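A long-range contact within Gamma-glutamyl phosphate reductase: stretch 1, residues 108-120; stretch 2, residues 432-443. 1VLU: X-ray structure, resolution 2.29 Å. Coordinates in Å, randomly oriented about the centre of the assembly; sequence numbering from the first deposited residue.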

ATOM      1  N   VAL A 108      -2.786  27.674   5.393  1.00 48.39           N
ATOM      2  CA  VAL A 108      -4.084  27.500   4.768  1.00 46.58           C
ATOM      3  C   VAL A 108      -3.973  27.698   3.251  1.00 46.37           C
ATOM      4  O   VAL A 108      -3.669  28.785   2.767  1.00 46.91           O
ATOM      5  CB  VAL A 108      -5.145  28.431   5.415  1.00 46.36           C
ATOM      6  CG1 VAL A 108      -6.507  28.297   4.725  1.00 42.16           C
ATOM      7  CG2 VAL A 108      -5.275  28.103   6.876  1.00 42.16           C
ATOM      8  N   LYS A 109      -4.212  26.622   2.514  1.00 46.80           N
ATOM      9  CA  LYS A 109      -4.144  26.644   1.063  1.00 47.50           C
ATOM     10  C   LYS A 109      -5.457  27.056   0.452  1.00 45.86           C
ATOM     11  O   LYS A 109      -5.497  27.666  -0.607  1.00 45.27           O
ATOM     12  CB  LYS A 109      -3.718  25.273   0.548  1.00 47.78           C
ATOM     13  CG  LYS A 109      -2.253  25.204   0.106  1.00 61.09           C
ATOM     14  CD  LYS A 109      -1.260  25.737   1.159  1.00 69.38           C
ATOM     15  CE  LYS A 109      -0.819  27.182   0.895  1.00 70.24           C
ATOM     16  NZ  LYS A 109       0.162  27.261  -0.214  1.00 75.37           N
HETATM   17  N   MSE A 110      -6.536  26.727   1.145  1.00 45.61           N
HETATM   18  CA  MSE A 110      -7.878  26.907   0.637  1.00 44.46           C
HETATM   19  C   MSE A 110      -8.841  27.012   1.820  1.00 43.08           C
HETATM   20  O   MSE A 110      -8.724  26.274   2.789  1.00 42.69           O
HETATM   21  CB  MSE A 110      -8.235  25.744  -0.298  1.00 45.26           C
HETATM   22  CG  MSE A 110      -9.627  25.867  -1.011  1.00 53.41           C
HETATM   23 SE   MSE A 110     -11.047  24.923   0.040  1.00 70.66          SE
HETATM   24  CE  MSE A 110     -10.680  23.036  -0.424  1.00 58.48           C
ATOM     25  N   ALA A 111      -9.756  27.968   1.742  1.00 42.35           N
ATOM     26  CA  ALA A 111     -10.815  28.159   2.739  1.00 42.27           C
ATOM     27  C   ALA A 111     -12.145  28.235   1.993  1.00 41.77           C
ATOM     28  O   ALA A 111     -12.268  29.023   1.061  1.00 41.25           O
ATOM     29  CB  ALA A 111     -10.578  29.448   3.547  1.00 40.88           C
ATOM     30  N   ARG A 112     -13.123  27.409   2.371  1.00 42.89           N
ATOM     31  CA  ARG A 112     -14.438  27.448   1.719  1.00 44.38           C
ATOM     32  C   ARG A 112     -15.609  27.476   2.699  1.00 45.05           C
ATOM     33  O   ARG A 112     -15.791  26.541   3.468  1.00 45.11           O
ATOM     34  CB  ARG A 112     -14.610  26.296   0.722  1.00 42.11           C
ATOM     35  CG  ARG A 112     -16.029  26.232   0.154  1.00 47.88           C
ATOM     36  CD  ARG A 112     -16.239  25.090  -0.831  1.00 48.85           C
ATOM     37  NE  ARG A 112     -15.811  25.474  -2.180  1.00 67.15           N
ATOM     38  CZ  ARG A 112     -16.515  26.237  -3.023  1.00 67.88           C
ATOM     39  NH1 ARG A 112     -17.712  26.728  -2.691  1.00 61.82           N
ATOM     40  NH2 ARG A 112     -16.007  26.517  -4.216  1.00 73.62           N
ATOM     41  N   GLU A 113     -16.396  28.554   2.655  1.00 46.99           N
ATOM     42  CA  GLU A 113     -17.594  28.698   3.480  1.00 49.69           C
ATOM     43  C   GLU A 113     -18.687  27.780   2.945  1.00 50.21           C
ATOM     44  O   GLU A 113     -19.318  28.087   1.937  1.00 51.20           O
ATOM     45  CB  GLU A 113     -18.088  30.145   3.479  1.00 48.67           C
ATOM     46  CG  GLU A 113     -19.044  30.450   4.617  1.00 59.82           C
ATOM     47  CD  GLU A 113     -20.176  31.401   4.228  1.00 72.52           C
ATOM     48  OE1 GLU A 113     -21.014  31.029   3.372  1.00 76.76           O
ATOM     49  OE2 GLU A 113     -20.247  32.514   4.802  1.00 75.81           O
ATOM     50  N   LEU A 114     -18.894  26.657   3.625  1.00 51.45           N
ATOM     51  CA  LEU A 114     -19.817  25.604   3.189  1.00 52.79           C
ATOM     52  C   LEU A 114     -21.272  25.934   3.505  1.00 54.60           C
ATOM     53  O   LEU A 114     -22.191  25.460   2.822  1.00 56.42           O
ATOM     54  CB  LEU A 114     -19.453  24.279   3.859  1.00 52.44           C
ATOM     55  CG  LEU A 114     -18.144  23.586   3.510  1.00 50.10           C
ATOM     56  CD1 LEU A 114     -17.914  22.414   4.462  1.00 50.30           C
ATOM     57  CD2 LEU A 114     -18.128  23.124   2.053  1.00 45.34           C
ATOM     58  N   ASP A 115     -21.462  26.755   4.538  1.00 55.00           N
ATOM     59  CA  ASP A 115     -22.766  27.125   5.083  1.00 56.89           C
ATOM     60  C   ASP A 115     -22.446  28.147   6.189  1.00 57.40           C
ATOM     61  O   ASP A 115     -21.279  28.321   6.542  1.00 57.52           O
ATOM     62  CB  ASP A 115     -23.492  25.861   5.602  1.00 56.67           C
ATOM     63  CG  ASP A 115     -24.781  26.159   6.365  1.00 65.85           C
ATOM     64  OD1 ASP A 115     -25.658  26.904   5.853  1.00 62.03           O
ATOM     65  OD2 ASP A 115     -24.917  25.609   7.487  1.00 71.85           O
ATOM     66  N   ASP A 116     -23.452  28.852   6.706  1.00 59.49           N
ATOM     67  CA  ASP A 116     -23.230  29.850   7.763  1.00 60.49           C
ATOM     68  C   ASP A 116     -22.588  29.207   9.000  1.00 60.73           C
ATOM     69  O   ASP A 116     -23.124  28.242   9.555  1.00 62.65           O
ATOM     70  CB  ASP A 116     -24.540  30.550   8.130  1.00 61.02           C
ATOM     71  N   GLY A 117     -21.426  29.725   9.403  1.00 58.97           N
ATOM     72  CA  GLY A 117     -20.663  29.173  10.529  1.00 56.07           C
ATOM     73  C   GLY A 117     -20.153  27.753  10.317  1.00 52.90           C
ATOM     74  O   GLY A 117     -19.834  27.059  11.273  1.00 53.10           O
ATOM     75  N   LEU A 118     -20.099  27.319   9.061  1.00 49.79           N
ATOM     76  CA  LEU A 118     -19.513  26.038   8.689  1.00 48.12           C
ATOM     77  C   LEU A 118     -18.501  26.298   7.573  1.00 46.72           C
ATOM     78  O   LEU A 118     -18.874  26.645   6.453  1.00 47.44           O
ATOM     79  CB  LEU A 118     -20.605  25.046   8.249  1.00 47.34           C
ATOM     80  CG  LEU A 118     -20.256  23.588   7.887  1.00 48.34           C
ATOM     81  CD1 LEU A 118     -19.857  22.780   9.115  1.00 43.38           C
ATOM     82  CD2 LEU A 118     -21.452  22.937   7.181  1.00 48.39           C
ATOM     83  N   THR A 119     -17.221  26.144   7.895  1.00 44.94           N
ATOM     84  CA  THR A 119     -16.139  26.482   6.984  1.00 43.23           C
ATOM     85  C   THR A 119     -15.158  25.325   6.842  1.00 43.26           C
ATOM     86  O   THR A 119     -14.792  24.694   7.830  1.00 42.67           O
ATOM     87  CB  THR A 119     -15.402  27.744   7.477  1.00 43.47           C
ATOM     88  OG1 THR A 119     -16.364  28.776   7.743  1.00 49.40           O
ATOM     89  CG2 THR A 119     -14.404  28.256   6.438  1.00 44.09           C
ATOM     90  N   LEU A 120     -14.749  25.061   5.601  1.00 41.53           N
ATOM     91  CA  LEU A 120     -13.776  24.034   5.268  1.00 42.33           C
ATOM     92  C   LEU A 120     -12.411  24.677   4.969  1.00 42.47           C
ATOM     93  O   LEU A 120     -12.331  25.705   4.289  1.00 42.77           O
ATOM     94  CB  LEU A 120     -14.266  23.222   4.066  1.00 40.39           C
ATOM     95  CG  LEU A 120     -13.320  22.271   3.319  1.00 46.41           C
ATOM     96  CD1 LEU A 120     -13.020  21.019   4.109  1.00 40.68           C
ATOM     97  CD2 LEU A 120     -13.905  21.883   1.968  1.00 46.37           C
ATOM     98  N   SER A 432       1.866  17.344   2.747  1.00 53.59           N
ATOM     99  CA  SER A 432       0.579  16.969   2.191  1.00 53.97           C
ATOM    100  C   SER A 432      -0.513  17.909   2.712  1.00 52.83           C
ATOM    101  O   SER A 432      -0.242  19.042   3.100  1.00 51.98           O
ATOM    102  CB  SER A 432       0.248  15.488   2.442  1.00 54.22           C
ATOM    103  OG  SER A 432      -0.031  15.209   3.813  1.00 67.23           O
ATOM    104  N   TYR A 433      -1.751  17.456   2.664  1.00 53.94           N
ATOM    105  CA  TYR A 433      -2.885  18.304   3.010  1.00 55.83           C
ATOM    106  C   TYR A 433      -3.780  17.579   3.963  1.00 54.57           C
ATOM    107  O   TYR A 433      -3.893  16.345   3.904  1.00 55.05           O
ATOM    108  CB  TYR A 433      -3.698  18.652   1.776  1.00 58.90           C
ATOM    109  CG  TYR A 433      -2.988  19.581   0.854  1.00 67.31           C
ATOM    110  CD1 TYR A 433      -2.574  20.837   1.295  1.00 70.66           C
ATOM    111  CD2 TYR A 433      -2.740  19.225  -0.464  1.00 76.27           C
ATOM    112  CE1 TYR A 433      -1.919  21.723   0.449  1.00 76.88           C
ATOM    113  CE2 TYR A 433      -2.085  20.112  -1.337  1.00 86.35           C
ATOM    114  CZ  TYR A 433      -1.677  21.362  -0.870  1.00 81.18           C
ATOM    115  OH  TYR A 433      -1.036  22.251  -1.712  1.00 80.42           O
ATOM    116  N   GLN A 434      -4.395  18.361   4.843  1.00 52.85           N
ATOM    117  CA  GLN A 434      -5.399  17.900   5.773  1.00 50.41           C
ATOM    118  C   GLN A 434      -6.591  18.817   5.589  1.00 48.54           C
ATOM    119  O   GLN A 434      -6.416  20.020   5.460  1.00 48.37           O
ATOM    120  CB  GLN A 434      -4.858  18.040   7.189  1.00 49.79           C
ATOM    121  CG  GLN A 434      -5.677  17.377   8.250  1.00 55.90           C
ATOM    122  CD  GLN A 434      -5.166  17.695   9.637  1.00 71.24           C
ATOM    123  OE1 GLN A 434      -5.127  18.873  10.061  1.00 66.39           O
ATOM    124  NE2 GLN A 434      -4.779  16.642  10.372  1.00 67.53           N
ATOM    125  N   TYR A 435      -7.796  18.251   5.553  1.00 47.13           N
ATOM    126  CA  TYR A 435      -9.004  19.047   5.538  1.00 48.11           C
ATOM    127  C   TYR A 435      -9.506  19.176   6.957  1.00 47.06           C
ATOM    128  O   TYR A 435      -9.390  18.224   7.743  1.00 45.90           O
ATOM    129  CB  TYR A 435     -10.066  18.414   4.648  1.00 50.43           C
ATOM    130  CG  TYR A 435      -9.616  18.370   3.216  1.00 59.88           C
ATOM    131  CD1 TYR A 435      -8.842  17.303   2.743  1.00 66.30           C
ATOM    132  CD2 TYR A 435      -9.924  19.412   2.338  1.00 56.68           C
ATOM    133  CE1 TYR A 435      -8.399  17.268   1.427  1.00 71.81           C
ATOM    134  CE2 TYR A 435      -9.505  19.386   1.025  1.00 63.10           C
ATOM    135  CZ  TYR A 435      -8.740  18.313   0.572  1.00 72.52           C
ATOM    136  OH  TYR A 435      -8.305  18.284  -0.737  1.00 74.48           O
ATOM    137  N   GLN A 436     -10.025  20.364   7.275  1.00 43.12           N
ATOM    138  CA  GLN A 436     -10.571  20.687   8.578  1.00 42.07           C
ATOM    139  C   GLN A 436     -11.890  21.332   8.341  1.00 44.39           C
ATOM    140  O   GLN A 436     -11.964  22.282   7.568  1.00 46.67           O
ATOM    141  CB  GLN A 436      -9.709  21.707   9.295  1.00 39.91           C
ATOM    142  CG  GLN A 436      -8.271  21.303   9.437  1.00 38.18           C
ATOM    143  CD  GLN A 436      -7.505  22.240  10.364  1.00 43.42           C
ATOM    144  OE1 GLN A 436      -8.038  23.258  10.829  1.00 47.71           O
ATOM    145  NE2 GLN A 436      -6.258  21.896  10.638  1.00 42.18           N
ATOM    146  N   ILE A 437     -12.932  20.819   8.992  1.00 43.41           N
ATOM    147  CA  ILE A 437     -14.246  21.439   8.956  1.00 45.23           C
ATOM    148  C   ILE A 437     -14.536  21.920  10.364  1.00 46.01           C
ATOM    149  O   ILE A 437     -14.369  21.185  11.350  1.00 47.41           O
ATOM    150  CB  ILE A 437     -15.347  20.484   8.421  1.00 42.41           C
ATOM    151  CG1 ILE A 437     -14.998  20.071   6.980  1.00 50.44           C
ATOM    152  CG2 ILE A 437     -16.704  21.136   8.520  1.00 42.35           C
ATOM    153  CD1 ILE A 437     -16.138  19.482   6.116  1.00 48.70           C
ATOM    154  N   ARG A 438     -14.921  23.180  10.450  1.00 46.35           N
ATOM    155  CA  ARG A 438     -15.144  23.835  11.716  1.00 46.75           C
ATOM    156  C   ARG A 438     -16.528  24.384  11.638  1.00 47.64           C
ATOM    157  O   ARG A 438     -16.770  25.359  10.934  1.00 50.52           O
ATOM    158  CB  ARG A 438     -14.133  24.964  11.922  1.00 45.65           C
ATOM    159  CG  ARG A 438     -12.687  24.505  11.902  1.00 46.56           C
ATOM    160  CD  ARG A 438     -11.776  25.708  12.012  1.00 49.79           C
ATOM    161  NE  ARG A 438     -10.375  25.344  12.075  1.00 43.91           N
ATOM    162  CZ  ARG A 438      -9.564  25.671  13.076  1.00 52.80           C
ATOM    163  NH1 ARG A 438     -10.013  26.385  14.103  1.00 44.33           N
ATOM    164  NH2 ARG A 438      -8.294  25.288  13.051  1.00 51.18           N
ATOM    165  N   GLY A 439     -17.448  23.734  12.341  1.00 49.31           N
ATOM    166  CA  GLY A 439     -18.835  24.165  12.377  1.00 50.24           C
ATOM    167  C   GLY A 439     -19.284  24.465  13.791  1.00 51.85           C
ATOM    168  O   GLY A 439     -18.467  24.529  14.701  1.00 51.41           O
ATOM    169  N   ASP A 440     -20.588  24.658  13.967  1.00 55.13           N
ATOM    170  CA  ASP A 440     -21.167  24.859  15.294  1.00 58.77           C
ATOM    171  C   ASP A 440     -22.348  23.922  15.549  1.00 58.33           C
ATOM    172  O   ASP A 440     -23.426  24.359  15.939  1.00 59.22           O
ATOM    173  CB  ASP A 440     -21.575  26.321  15.510  1.00 60.46           C
ATOM    174  CG  ASP A 440     -21.379  26.768  16.953  1.00 69.79           C
ATOM    175  OD1 ASP A 440     -20.294  26.454  17.515  1.00 78.41           O
ATOM    176  OD2 ASP A 440     -22.295  27.420  17.522  1.00 68.99           O
ATOM    177  N   GLY A 441     -22.132  22.631  15.307  1.00 58.02           N
ATOM    178  CA  GLY A 441     -23.121  21.603  15.607  1.00 57.41           C
ATOM    179  C   GLY A 441     -23.927  21.148  14.413  1.00 57.66           C
ATOM    180  O   GLY A 441     -24.990  20.564  14.582  1.00 56.01           O
ATOM    181  N   GLN A 442     -23.421  21.412  13.208  1.00 59.20           N
ATOM    182  CA  GLN A 442     -24.145  21.064  11.978  1.00 59.63           C
ATOM    183  C   GLN A 442     -23.954  19.601  11.622  1.00 59.96           C
ATOM    184  O   GLN A 442     -22.849  19.049  11.727  1.00 57.40           O
ATOM    185  CB  GLN A 442     -23.738  21.945  10.782  1.00 60.02           C
ATOM    186  CG  GLN A 442     -24.127  23.417  10.891  1.00 58.15           C
ATOM    187  CD  GLN A 442     -23.034  24.252  11.525  1.00 59.67           C
ATOM    188  OE1 GLN A 442     -22.030  23.716  12.009  1.00 57.51           O
ATOM    189  NE2 GLN A 442     -23.215  25.568  11.523  1.00 55.80           N
ATOM    190  N   VAL A 443     -25.052  18.997  11.179  1.00 61.99           N
ATOM    191  CA  VAL A 443     -25.099  17.574  10.860  1.00 64.25           C
ATOM    192  C   VAL A 443     -25.528  17.349   9.407  1.00 66.85           C
ATOM    193  O   VAL A 443     -26.138  18.227   8.793  1.00 66.66           O
ATOM    194  CB  VAL A 443     -26.013  16.816  11.851  1.00 64.23           C
ATOM    195  CG1 VAL A 443     -25.324  16.712  13.205  1.00 62.28           C
ATOM    196  CG2 VAL A 443     -27.409  17.488  11.975  1.00 63.10           C
TER

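Two glycines do the most distinctive work here, letting a hairpin from stretch 1 press its turn against the corner of stretch 2, more than 300 residues away in sequence. At Gly439 a CB would sit 2.7 Å from Leu118 CD1 and 2.4 Å from Gln442 OE1, so the bare alpha carbon makes room for both. Instead, Gly439 CA approaches Gly117 O at 3.3 Å in a CA-H...O contact. Gly117 belongs to the type II turn from Asp115 to Leu118, where its positive phi of 64° by itself favours glycine.

Downstream of the turn, strand 118-120 runs antiparallel to strand 432-439, and one narrow pair carries the polar register. Thr119 N donates to Arg438 O at 3.2 Å, and Arg438 N returns a bond to Thr119 O at 3.0 Å, both nearly straight. Beside this pair the backbones are knit by CA-H...O contacts, Leu120 CA to Gln436 O at 3.4 Å and Ile437 CA to Thr119 O at 3.5 Å. The hairpin's first strand pairs with its second through Arg112 and Leu120, so it is the second strand that meets stretch 2 as a sheet neighbour.

The sheet sorts its side chains by face. Leu120 and Ile437 share one face as a non-hydrogen-bonded pair with their CA atoms 4.5 Å apart, and branched aliphatic chains suit such close spacing: Leu120 CD1 reaches Ile437 CG1 at 3.6 Å. Ile437 is a buried hub, for its CG2 also meets Leu118 CD1 at 3.6 Å and its CD1 meets Leu114 CD1 at 3.8 Å. Further along, the edge of the Tyr435 ring receives Leu120 CD1, 3.9 Å from Tyr435 CD2, and selenomethionine Met110, whose CE lies 4.1 Å from Tyr435 CE2. At the exposed margin, the aliphatic part of Lys109 serves as the apolar surface, its CG 3.5 Å from Tyr433 CE1, while its end leads away.

Thr119 and Arg438 occupy the other face. A beta-branched threonine suits an extended backbone, and the arginine's length carries its charge away from stretch 1; Arg438 NH2 bonds Gln436 OE1 at 3.0 Å.

Gln442 closes the corner. Its OE1 accepts from Asp440 N at 2.6 Å, bracing stretch 2 internally, and the same OE1 lies 3.7 Å from Leu118 CD1. Its NE2 comes within 3.3 Å of Asp116 O, but at an angle too poor for a hydrogen bond. The rule is economical: one hydrogen-bonded pair sets the register, aliphatic packing fills one face, and glycine clears the corner. The two stretches bury 592 Å² between them, both sides summed.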